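Glycoside hydrolase family protein (Novosphingobium sp. PP1Y, PDB 6Q2F) probably hydrolyses alpha-L-rhamnosides, releasing L-rhamnose from its substrates as a glycoside hydrolase of the alpha-L-rhamnosidase type. Local coordinates at residues P55-I66 and G84-T95; A288-S296 and T304-S312. All coordinates share one frame; numbering follows the deposited sequence.

How the contacts relate
Contact 1 closes before contact 2 opens along the chain. Contact 1 (55-66 with 84-95) joins two parallel strands, 56-62 and 85-91, in the closed barrel of parallel strands that also holds 127-131, 497-502, 579-582, 604-610, 642-649 and 674-677. Contact 2 (288-296 with 304-312) is a hairpin at the edge of a six-stranded antiparallel sheet. The two share no strand, helix or sheet. The centres of contacts 1 and 2 are about 44 Å apart, their nearest atoms about 21 Å. The chain leaves the barrel after strand 127-131, builds a separate region of antiparallel sheets and returns at 497-502. Contact 1 thus belongs to the barrel near the sodium site, contact 2 to an inserted module.

Contact 1: residues P55-I66 and G84-T95; sequences PRVWWHWMNGNI and GGLQNFDANLQT
Strands 56-62 and 85-91 run side by side in parallel: V57 bonds through its backbone to G85 and Q87, and W61 to F89 and A91. The W61 N to F89 O bond is short, at 2.7 Å. On the face of W58, H60 and F89, three rings form a cluster. The edge of F89, at CE2 and CZ, points onto the face of W58, with the planes at 68°. F89 also makes an offset stack with H60, the planes only 20° apart. W58 NE1 donates to Q87 OE1 at 2.8 Å, which ties the indole edge to the amide. This is the first beta-alpha-beta unit of a (beta/alpha)8 barrel, with helix 68-81 as the crossover. The W58 side chain lies about 5 Å from the bound sodium ion.

The other face carries W59, W61, L86 and N88 and packs on helices 68-81 and 108-124, so the face of W58 looks into the barrel. W59 is sandwiched between L86 and W61. L86 CD1 sits over one ring face, 3.8 Å from the centroid of the six-membered ring, and W61 NE1 lies over the opposite face. The W59 indole nitrogen bonds to D74. N88 has CG anti to its backbone nitrogen (chi1 -180°), and this swings the amide across to the first strand. N88 ND2 donates to W59 O at 3.0 Å and also lies over the W61 ring. At the C-terminal end M62 to N65 form a type I' turn. N65 N and N65 ND2 reach M62 O from opposite faces of its plane, and N65 ND2 also bonds to P96 O. N63 OD1 accepts from T95 N at 3.1 Å, and a water accepts from both N63 ND2 and N92 ND2.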
loop_
_atom_site.group_PDB
_atom_site.type_symbol
_atom_site.label_atom_id
_atom_site.label_comp_id
_atom_site.label_asym_id
_atom_site.label_seq_id
_atom_site.Cartn_x
_atom_site.Cartn_y
_atom_site.Cartn_z
ATOM N N PRO A 55 4.753 -1.933 -19.480
ATOM C CA PRO A 55 4.194 -2.349 -18.199
ATOM C C PRO A 55 4.220 -3.860 -18.057
ATOM O O PRO A 55 4.300 -4.615 -19.033
ATOM C CB PRO A 55 2.755 -1.833 -18.249
ATOM C CG PRO A 55 2.400 -1.961 -19.691
ATOM C CD PRO A 55 3.687 -1.548 -20.423
ATOM N N ARG A 56 4.168 -4.289 -16.805
ATOM C CA ARG A 56 4.080 -5.696 -16.459
ATOM C C ARG A 56 2.631 -6.036 -16.134
ATOM O O ARG A 56 1.782 -5.154 -15.984
ATOM C CB ARG A 56 4.985 -5.997 -15.264
ATOM C CG ARG A 56 6.469 -6.188 -15.568
ATOM C CD ARG A 56 7.181 -4.983 -16.186
ATOM N NE ARG A 56 8.614 -5.287 -16.269
ATOM C CZ ARG A 56 9.457 -4.819 -17.180
ATOM N NH1 ARG A 56 9.022 -3.975 -18.125
ATOM N NH2 ARG A 56 10.737 -5.196 -17.126
ATOM N N VAL A 57 2.347 -7.334 -16.019
ATOM C CA VAL A 57 1.057 -7.785 -15.504
ATOM C C VAL A 57 1.279 -8.840 -14.426
ATOM O O VAL A 57 2.261 -9.583 -14.435
ATOM C CB VAL A 57 0.136 -8.352 -16.612
ATOM C CG1 VAL A 57 -0.061 -7.310 -17.719
ATOM C CG2 VAL A 57 0.696 -9.650 -17.148
ATOM N N TRP A 58 0.357 -8.895 -13.482
ATOM C CA TRP A 58 0.250 -10.056 -12.632
ATOM C C TRP A 58 -0.457 -11.162 -13.413
ATOM O O TRP A 58 -1.333 -10.906 -14.250
ATOM C CB TRP A 58 -0.504 -9.715 -11.342
ATOM C CG TRP A 58 0.399 -9.063 -10.327
ATOM C CD1 TRP A 58 1.687 -8.658 -10.528
ATOM C CD2 TRP A 58 0.103 -8.789 -8.952
ATOM N NE1 TRP A 58 2.203 -8.133 -9.369
ATOM C CE2 TRP A 58 1.256 -8.209 -8.387
ATOM C CE3 TRP A 58 -1.016 -8.998 -8.139
ATOM C CZ2 TRP A 58 1.313 -7.804 -7.056
ATOM C CZ3 TRP A 58 -0.958 -8.599 -6.812
ATOM C CH2 TRP A 58 0.200 -8.020 -6.281
ATOM N N TRP A 59 -0.054 -12.403 -13.150
ATOM C CA TRP A 59 -0.430 -13.542 -14.002
ATOM C C TRP A 59 -0.755 -14.733 -13.098
ATOM O O TRP A 59 0.067 -15.624 -12.880
ATOM C CB TRP A 59 0.700 -13.840 -14.979
ATOM C CG TRP A 59 0.450 -14.894 -16.002
ATOM C CD1 TRP A 59 -0.596 -14.967 -16.901
ATOM C CD2 TRP A 59 1.333 -15.965 -16.327
ATOM N NE1 TRP A 59 -0.421 -16.056 -17.730
ATOM C CE2 TRP A 59 0.754 -16.682 -17.395
ATOM C CE3 TRP A 59 2.548 -16.404 -15.801
ATOM C CZ2 TRP A 59 1.354 -17.808 -17.943
ATOM C CZ3 TRP A 59 3.135 -17.534 -16.333
ATOM C CH2 TRP A 59 2.542 -18.218 -17.402
ATOM N N HIS A 60 -1.971 -14.735 -12.565
ATOM C CA HIS A 60 -2.370 -15.733 -11.584
ATOM C C HIS A 60 -2.718 -17.052 -12.257
ATOM O O HIS A 60 -3.475 -17.081 -13.226
ATOM C CB HIS A 60 -3.570 -15.242 -10.777
ATOM C CG HIS A 60 -3.258 -14.108 -9.850
ATOM N ND1 HIS A 60 -3.250 -12.791 -10.260
ATOM C CD2 HIS A 60 -2.971 -14.095 -8.526
ATOM C CE1 HIS A 60 -2.954 -12.018 -9.230
ATOM N NE2 HIS A 60 -2.780 -12.784 -8.167
ATOM N N TRP A 61 -2.166 -18.141 -11.739
ATOM C CA TRP A 61 -2.579 -19.490 -12.105
ATOM C C TRP A 61 -3.682 -19.912 -11.140
ATOM O O TRP A 61 -3.423 -20.123 -9.956
ATOM C CB TRP A 61 -1.395 -20.454 -12.032
ATOM C CG TRP A 61 -0.398 -20.311 -13.140
ATOM C CD1 TRP A 61 -0.384 -19.371 -14.114
ATOM C CD2 TRP A 61 0.738 -21.153 -13.369
ATOM N NE1 TRP A 61 0.693 -19.565 -14.948
ATOM C CE2 TRP A 61 1.394 -20.662 -14.507
ATOM C CE3 TRP A 61 1.273 -22.270 -12.704
ATOM C CZ2 TRP A 61 2.546 -21.266 -15.024
ATOM C CZ3 TRP A 61 2.393 -22.866 -13.221
ATOM C CH2 TRP A 61 3.025 -22.359 -14.372
HETATM N N MSE A 62 -4.911 -20.018 -11.641
HETATM C CA MSE A 62 -6.071 -20.188 -10.777
HETATM C C MSE A 62 -6.337 -21.663 -10.420
HETATM O O MSE A 62 -6.906 -22.396 -11.220
HETATM C CB MSE A 62 -7.323 -19.588 -11.438
HETATM C CG MSE A 62 -7.312 -18.069 -11.659
HETATM SE SE MSE A 62 -6.690 -17.059 -10.120
HETATM C CE MSE A 62 -8.089 -17.716 -8.927
ATOM N N ASN A 63 -5.920 -22.089 -9.220
ATOM C CA ASN A 63 -6.345 -23.373 -8.653
ATOM C C ASN A 63 -6.010 -24.545 -9.580
ATOM O O ASN A 63 -6.841 -25.413 -9.839
ATOM C CB ASN A 63 -7.848 -23.324 -8.341
ATOM C CG ASN A 63 -8.314 -24.446 -7.423
ATOM O OD1 ASN A 63 -9.518 -24.629 -7.242
ATOM N ND2 ASN A 63 -7.373 -25.181 -6.819
ATOM N N GLY A 64 -4.780 -24.574 -10.083
ATOM C CA GLY A 64 -4.368 -25.677 -10.930
ATOM C C GLY A 64 -4.878 -25.627 -12.366
ATOM O O GLY A 64 -4.548 -26.527 -13.153
ATOM N N ASN A 65 -5.672 -24.620 -12.740
ATOM C CA ASN A 65 -6.157 -24.486 -14.118
ATOM C C ASN A 65 -5.029 -23.951 -14.998
ATOM O O ASN A 65 -4.912 -22.749 -15.254
ATOM C CB ASN A 65 -7.371 -23.569 -14.157
ATOM C CG ASN A 65 -8.636 -24.270 -13.698
ATOM O OD1 ASN A 65 -9.065 -25.229 -14.313
ATOM N ND2 ASN A 65 -9.237 -23.784 -12.619
ATOM N N ILE A 66 -4.195 -24.869 -15.491
ATOM C CA ILE A 66 -2.917 -24.527 -16.115
ATOM C C ILE A 66 -2.653 -25.493 -17.254
ATOM O O ILE A 66 -2.764 -26.706 -17.073
ATOM C CB ILE A 66 -1.747 -24.633 -15.114
ATOM C CG1 ILE A 66 -2.004 -23.815 -13.845
ATOM C CG2 ILE A 66 -0.437 -24.249 -15.775
ATOM C CD1 ILE A 66 -1.335 -24.448 -12.595
ATOM N N GLY A 84 5.616 -5.871 -21.077
ATOM C CA GLY A 84 7.041 -6.065 -20.889
ATOM C C GLY A 84 7.407 -7.191 -19.936
ATOM O O GLY A 84 8.569 -7.590 -19.847
ATOM N N GLY A 85 6.442 -7.707 -19.198
ATOM C CA GLY A 85 6.777 -8.748 -18.242
ATOM C C GLY A 85 5.551 -9.175 -17.476
ATOM O O GLY A 85 4.453 -8.637 -17.660
ATOM N N LEU A 86 5.753 -10.162 -16.616
ATOM C CA LEU A 86 4.627 -10.798 -15.955
ATOM C C LEU A 86 5.104 -11.389 -14.642
ATOM O O LEU A 86 6.259 -11.785 -14.510
ATOM C CB LEU A 86 3.992 -11.878 -16.845
ATOM C CG LEU A 86 4.754 -13.180 -17.116
ATOM C CD1 LEU A 86 3.852 -14.061 -17.989
ATOM C CD2 LEU A 86 6.101 -12.967 -17.838
ATOM N N GLN A 87 4.206 -11.430 -13.671
ATOM C CA GLN A 87 4.554 -11.853 -12.319
ATOM C C GLN A 87 3.594 -12.966 -11.935
ATOM O O GLN A 87 2.396 -12.728 -11.757
ATOM C CB GLN A 87 4.508 -10.661 -11.359
ATOM C CG GLN A 87 5.266 -9.427 -11.944
ATOM C CD GLN A 87 5.671 -8.375 -10.906
ATOM O OE1 GLN A 87 4.989 -8.155 -9.921
ATOM N NE2 GLN A 87 6.778 -7.708 -11.155
ATOM N N ASN A 88 4.114 -14.179 -11.859
ATOM C CA ASN A 88 3.294 -15.364 -11.680
ATOM C C ASN A 88 2.907 -15.573 -10.221
ATOM O O ASN A 88 3.694 -15.309 -9.315
ATOM C CB ASN A 88 4.041 -16.596 -12.198
ATOM C CG ASN A 88 3.233 -17.873 -12.041
ATOM O OD1 ASN A 88 3.687 -18.843 -11.434
ATOM N ND2 ASN A 88 2.010 -17.861 -12.549
ATOM N N PHE A 89 1.693 -16.083 -10.007
ATOM C CA PHE A 89 1.237 -16.577 -8.712
ATOM C C PHE A 89 0.534 -17.900 -8.925
ATOM O O PHE A 89 -0.304 -18.021 -9.834
ATOM C CB PHE A 89 0.253 -15.623 -8.031
ATOM C CG PHE A 89 0.771 -14.235 -7.850
ATOM C CD1 PHE A 89 1.528 -13.917 -6.744
ATOM C CD2 PHE A 89 0.496 -13.247 -8.789
ATOM C CE1 PHE A 89 2.004 -12.624 -6.567
ATOM C CE2 PHE A 89 0.974 -11.955 -8.620
ATOM C CZ PHE A 89 1.720 -11.643 -7.512
ATOM N N ASP A 90 0.867 -18.891 -8.098
ATOM C CA ASP A 90 0.046 -20.099 -8.027
ATOM C C ASP A 90 -0.962 -19.875 -6.906
ATOM O O ASP A 90 -0.626 -20.007 -5.732
ATOM C CB ASP A 90 0.882 -21.350 -7.796
ATOM C CG ASP A 90 0.067 -22.626 -7.971
ATOM O OD1 ASP A 90 -0.300 -22.923 -9.134
ATOM O OD2 ASP A 90 -0.227 -23.308 -6.965
ATOM N N ALA A 91 -2.198 -19.538 -7.268
ATOM C CA ALA A 91 -3.207 -19.074 -6.316
ATOM C C ALA A 91 -4.224 -20.176 -6.046
ATOM O O ALA A 91 -4.965 -20.573 -6.953
ATOM C CB ALA A 91 -3.914 -17.822 -6.841
ATOM N N ASN A 92 -4.281 -20.642 -4.796
ATOM C CA ASN A 92 -5.153 -21.752 -4.411
ATOM C C ASN A 92 -6.507 -21.228 -3.929
ATOM O O ASN A 92 -6.924 -21.447 -2.797
ATOM C CB ASN A 92 -4.479 -22.600 -3.339
ATOM C CG ASN A 92 -5.225 -23.910 -3.070
ATOM O OD1 ASN A 92 -5.820 -24.098 -2.004
ATOM N ND2 ASN A 92 -5.189 -24.817 -4.036
ATOM N N LEU A 93 -7.181 -20.498 -4.812
ATOM C CA LEU A 93 -8.534 -20.017 -4.568
ATOM C C LEU A 93 -9.506 -20.911 -5.322
ATOM O O LEU A 93 -9.287 -21.214 -6.500
ATOM C CB LEU A 93 -8.699 -18.564 -5.016
ATOM C CG LEU A 93 -7.826 -17.525 -4.314
ATOM C CD1 LEU A 93 -8.276 -16.134 -4.696
ATOM C CD2 LEU A 93 -7.924 -17.693 -2.799
ATOM N N GLN A 94 -10.569 -21.329 -4.644
ATOM C CA GLN A 94 -11.531 -22.257 -5.222
ATOM C C GLN A 94 -12.058 -21.749 -6.568
ATOM O O GLN A 94 -12.677 -20.685 -6.645
ATOM C CB GLN A 94 -12.679 -22.482 -4.244
ATOM C CG GLN A 94 -13.706 -23.481 -4.770
ATOM C CD GLN A 94 -14.488 -24.150 -3.665
ATOM O OE1 GLN A 94 -14.656 -25.371 -3.668
ATOM N NE2 GLN A 94 -14.968 -23.358 -2.709
ATOM N N THR A 95 -11.791 -22.513 -7.627
ATOM C CA THR A 95 -12.097 -22.135 -9.004
ATOM C C THR A 95 -12.585 -23.381 -9.730
ATOM O O THR A 95 -11.969 -24.447 -9.589
ATOM C CB THR A 95 -10.879 -21.570 -9.755
ATOM O OG1 THR A 95 -10.299 -20.493 -9.016
ATOM C CG2 THR A 95 -11.301 -21.061 -11.123
HETATM O O HOH W 1 -2.878 -22.808 -9.568
HETATM O O HOH W 2 -4.519 -25.385 -6.579
#

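Contact 2: residues A288-S296 and T304-S312; sequences AAFAGTLES and TPIKALELS
L294 meets two successive residues of the opposite strand. Its carbonyl oxygen takes a firm bond from I306 N, with L294 O to I306 N at 2.7 Å and the donor in the carbonyl plane. K307 N reaches the same oxygen only weakly. L294 N in turn donates to K307 O at 2.9 Å, nearly straight at 168°. I306 and K307 thus both face L294, a classic beta bulge. It moves the register by one residue, so T293 pairs with A308 but E295 with P305. Farther along, L309 N donates to G292 O at 2.6 Å, the donor tilted from the carbonyl plane.

The bulge turns I306 toward the first strand. Its CD1 comes 3.8 Å from S296 CB and also approaches L294 CG. Beyond the bulge along the chain, L309 CD1 packs on L294 CB, also at 3.8 Å. The T293 and P305 side chains lie side by side on the opposite face, pointing the same way, with T293 CG2 4.1 Å from P305 CB. The pair is a beta hairpin, strands 293-297 and 303-308, at the edge of a six-stranded antiparallel sheet. Strand 303-308 is outermost, while strand 293-297 bonds on its other side to 327-331, through T293 with V331 and E295 with R329.

A second antiparallel sheet covers the face of L294 and S296, as in a beta sandwich, and touches I306 as well. F320 of strand 316-325 touches both L294 and I306, and V323 touches S296 and I306. From strand 268-277, A274 meets L294 and V276 meets L309. K307 sends its amine away from the hairpin to a salt bridge with D380.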
loop_
_atom_site.group_PDB
_atom_site.type_symbol
_atom_site.label_atom_id
_atom_site.label_comp_id
_atom_site.label_asym_id
_atom_site.label_seq_id
_atom_site.Cartn_x
_atom_site.Cartn_y
_atom_site.Cartn_z
ATOM N N ALA A 288 -14.356 -5.005 12.851
ATOM C CA ALA A 288 -14.340 -5.585 14.184
ATOM C C ALA A 288 -15.053 -4.612 15.108
ATOM O O ALA A 288 -14.421 -3.767 15.748
ATOM C CB ALA A 288 -12.917 -5.869 14.650
ATOM N N ALA A 289 -16.378 -4.719 15.177
ATOM C CA ALA A 289 -17.225 -3.654 15.704
ATOM C C ALA A 289 -17.582 -3.934 17.160
ATOM O O ALA A 289 -18.410 -4.807 17.453
ATOM C CB ALA A 289 -18.482 -3.487 14.847
ATOM N N PHE A 290 -16.946 -3.184 18.064
ATOM C CA PHE A 290 -17.370 -3.068 19.454
ATOM C C PHE A 290 -16.472 -2.108 20.216
ATOM O O PHE A 290 -15.243 -2.180 20.124
ATOM C CB PHE A 290 -17.380 -4.418 20.160
ATOM C CG PHE A 290 -18.727 -4.809 20.678
ATOM C CD1 PHE A 290 -19.717 -3.856 20.859
ATOM C CD2 PHE A 290 -19.018 -6.134 20.966
ATOM C CE1 PHE A 290 -20.979 -4.216 21.334
ATOM C CE2 PHE A 290 -20.274 -6.499 21.439
ATOM C CZ PHE A 290 -21.256 -5.541 21.625
ATOM N N ALA A 291 -17.083 -1.198 20.953
ATOM C CA ALA A 291 -16.384 -0.385 21.926
ATOM C C ALA A 291 -16.770 -0.872 23.313
ATOM O O ALA A 291 -17.583 -1.786 23.475
ATOM C CB ALA A 291 -16.714 1.096 21.732
ATOM N N GLY A 292 -16.183 -0.249 24.323
ATOM C CA GLY A 292 -16.538 -0.552 25.691
ATOM C C GLY A 292 -16.184 0.601 26.599
ATOM O O GLY A 292 -15.176 1.278 26.377
ATOM N N THR A 293 -17.002 0.846 27.614
ATOM C CA THR A 293 -16.752 1.926 28.558
ATOM C C THR A 293 -16.767 1.373 29.974
ATOM O O THR A 293 -17.584 0.510 30.311
ATOM C CB THR A 293 -17.787 3.056 28.408
ATOM O OG1 THR A 293 -17.719 3.591 27.079
ATOM C CG2 THR A 293 -17.519 4.178 29.401
ATOM N N LEU A 294 -15.844 1.861 30.789
ATOM C CA LEU A 294 -15.764 1.524 32.200
ATOM C C LEU A 294 -16.395 2.663 32.989
ATOM O O LEU A 294 -15.924 3.806 32.908
ATOM C CB LEU A 294 -14.305 1.326 32.610
ATOM C CG LEU A 294 -13.908 1.028 34.058
ATOM C CD1 LEU A 294 -14.497 -0.298 34.511
ATOM C CD2 LEU A 294 -12.404 1.055 34.257
ATOM N N GLU A 295 -17.392 2.329 33.798
ATOM C CA GLU A 295 -18.070 3.302 34.633
ATOM C C GLU A 295 -18.087 2.802 36.053
ATOM O O GLU A 295 -17.929 1.632 36.305
ATOM C CB GLU A 295 -19.498 3.549 34.185
ATOM C CG GLU A 295 -19.834 3.210 32.753
ATOM C CD GLU A 295 -21.100 3.894 32.282
ATOM O OE1 GLU A 295 -22.068 3.212 31.950
ATOM O OE2 GLU A 295 -21.131 5.123 32.243
ATOM N N SER A 296 -18.270 3.715 36.981
ATOM C CA SER A 296 -18.309 3.379 38.398
ATOM C C SER A 296 -19.580 3.956 39.007
ATOM O O SER A 296 -19.809 5.169 38.938
ATOM C CB SER A 296 -17.072 3.911 39.121
ATOM O OG SER A 296 -16.987 5.318 39.014
ATOM N N THR A 304 -20.519 7.606 36.521
ATOM C CA THR A 304 -19.550 8.553 35.979
ATOM C C THR A 304 -18.532 7.754 35.178
ATOM O O THR A 304 -17.792 6.938 35.763
ATOM C CB THR A 304 -18.873 9.349 37.097
ATOM O OG1 THR A 304 -17.911 8.525 37.765
ATOM C CG2 THR A 304 -19.902 9.815 38.118
ATOM N N PRO A 305 -18.474 7.912 33.855
ATOM C CA PRO A 305 -17.511 7.135 33.065
ATOM C C PRO A 305 -16.075 7.397 33.499
ATOM O O PRO A 305 -15.678 8.533 33.769
ATOM C CB PRO A 305 -17.769 7.599 31.623
ATOM C CG PRO A 305 -18.558 8.866 31.742
ATOM C CD PRO A 305 -19.357 8.725 33.002
ATOM N N ILE A 306 -15.302 6.317 33.582
ATOM C CA ILE A 306 -13.888 6.400 33.931
ATOM C C ILE A 306 -13.023 6.544 32.688
ATOM O O ILE A 306 -12.221 7.475 32.582
ATOM C CB ILE A 306 -13.484 5.161 34.762
ATOM C CG1 ILE A 306 -14.200 5.175 36.116
ATOM C CG2 ILE A 306 -11.979 5.101 34.940
ATOM C CD1 ILE A 306 -13.986 3.924 36.947
ATOM N N LYS A 307 -13.196 5.636 31.729
ATOM C CA LYS A 307 -12.394 5.587 30.515
ATOM C C LYS A 307 -13.013 4.560 29.580
ATOM O O LYS A 307 -13.657 3.610 30.029
ATOM C CB LYS A 307 -10.932 5.215 30.816
ATOM C CG LYS A 307 -9.985 5.331 29.623
ATOM C CD LYS A 307 -8.568 4.963 30.012
ATOM C CE LYS A 307 -7.547 5.852 29.328
ATOM N NZ LYS A 307 -6.244 5.755 30.036
ATOM N N ALA A 308 -12.820 4.767 28.282
ATOM C CA ALA A 308 -13.278 3.815 27.283
ATOM C C ALA A 308 -12.201 2.771 27.011
ATOM O O ALA A 308 -11.016 2.977 27.282
ATOM C CB ALA A 308 -13.662 4.525 25.982
ATOM N N LEU A 309 -12.633 1.637 26.463
ATOM C CA LEU A 309 -11.746 0.525 26.139
ATOM C C LEU A 309 -11.978 0.127 24.690
ATOM O O LEU A 309 -13.029 -0.436 24.367
ATOM C CB LEU A 309 -11.993 -0.677 27.055
ATOM C CG LEU A 309 -11.745 -0.555 28.559
ATOM C CD1 LEU A 309 -12.971 -0.028 29.283
ATOM C CD2 LEU A 309 -11.320 -1.893 29.134
ATOM N N GLU A 310 -11.007 0.407 23.819
ATOM C CA GLU A 310 -11.042 -0.195 22.492
ATOM C C GLU A 310 -10.770 -1.683 22.626
ATOM O O GLU A 310 -9.804 -2.092 23.279
ATOM C CB GLU A 310 -10.017 0.445 21.558
ATOM C CG GLU A 310 -10.565 1.572 20.691
ATOM C CD GLU A 310 -9.708 1.825 19.461
ATOM O OE1 GLU A 310 -9.721 0.982 18.535
ATOM O OE2 GLU A 310 -9.012 2.862 19.424
ATOM N N LEU A 311 -11.636 -2.494 22.026
ATOM C CA LEU A 311 -11.543 -3.941 22.119
ATOM C C LEU A 311 -10.941 -4.511 20.844
ATOM O O LEU A 311 -10.996 -3.896 19.774
ATOM C CB LEU A 311 -12.916 -4.556 22.378
ATOM C CG LEU A 311 -13.531 -4.084 23.695
ATOM C CD1 LEU A 311 -14.918 -4.689 23.898
ATOM C CD2 LEU A 311 -12.600 -4.410 24.867
ATOM N N SER A 312 -10.329 -5.668 20.949
ATOM C CA SER A 312 -9.677 -6.275 19.828
ATOM C C SER A 312 -9.510 -7.734 20.054
ATOM O O SER A 312 -10.052 -8.276 20.967
ATOM C CB SER A 312 -8.305 -5.649 19.636
ATOM O OG SER A 312 -7.395 -6.080 20.608
#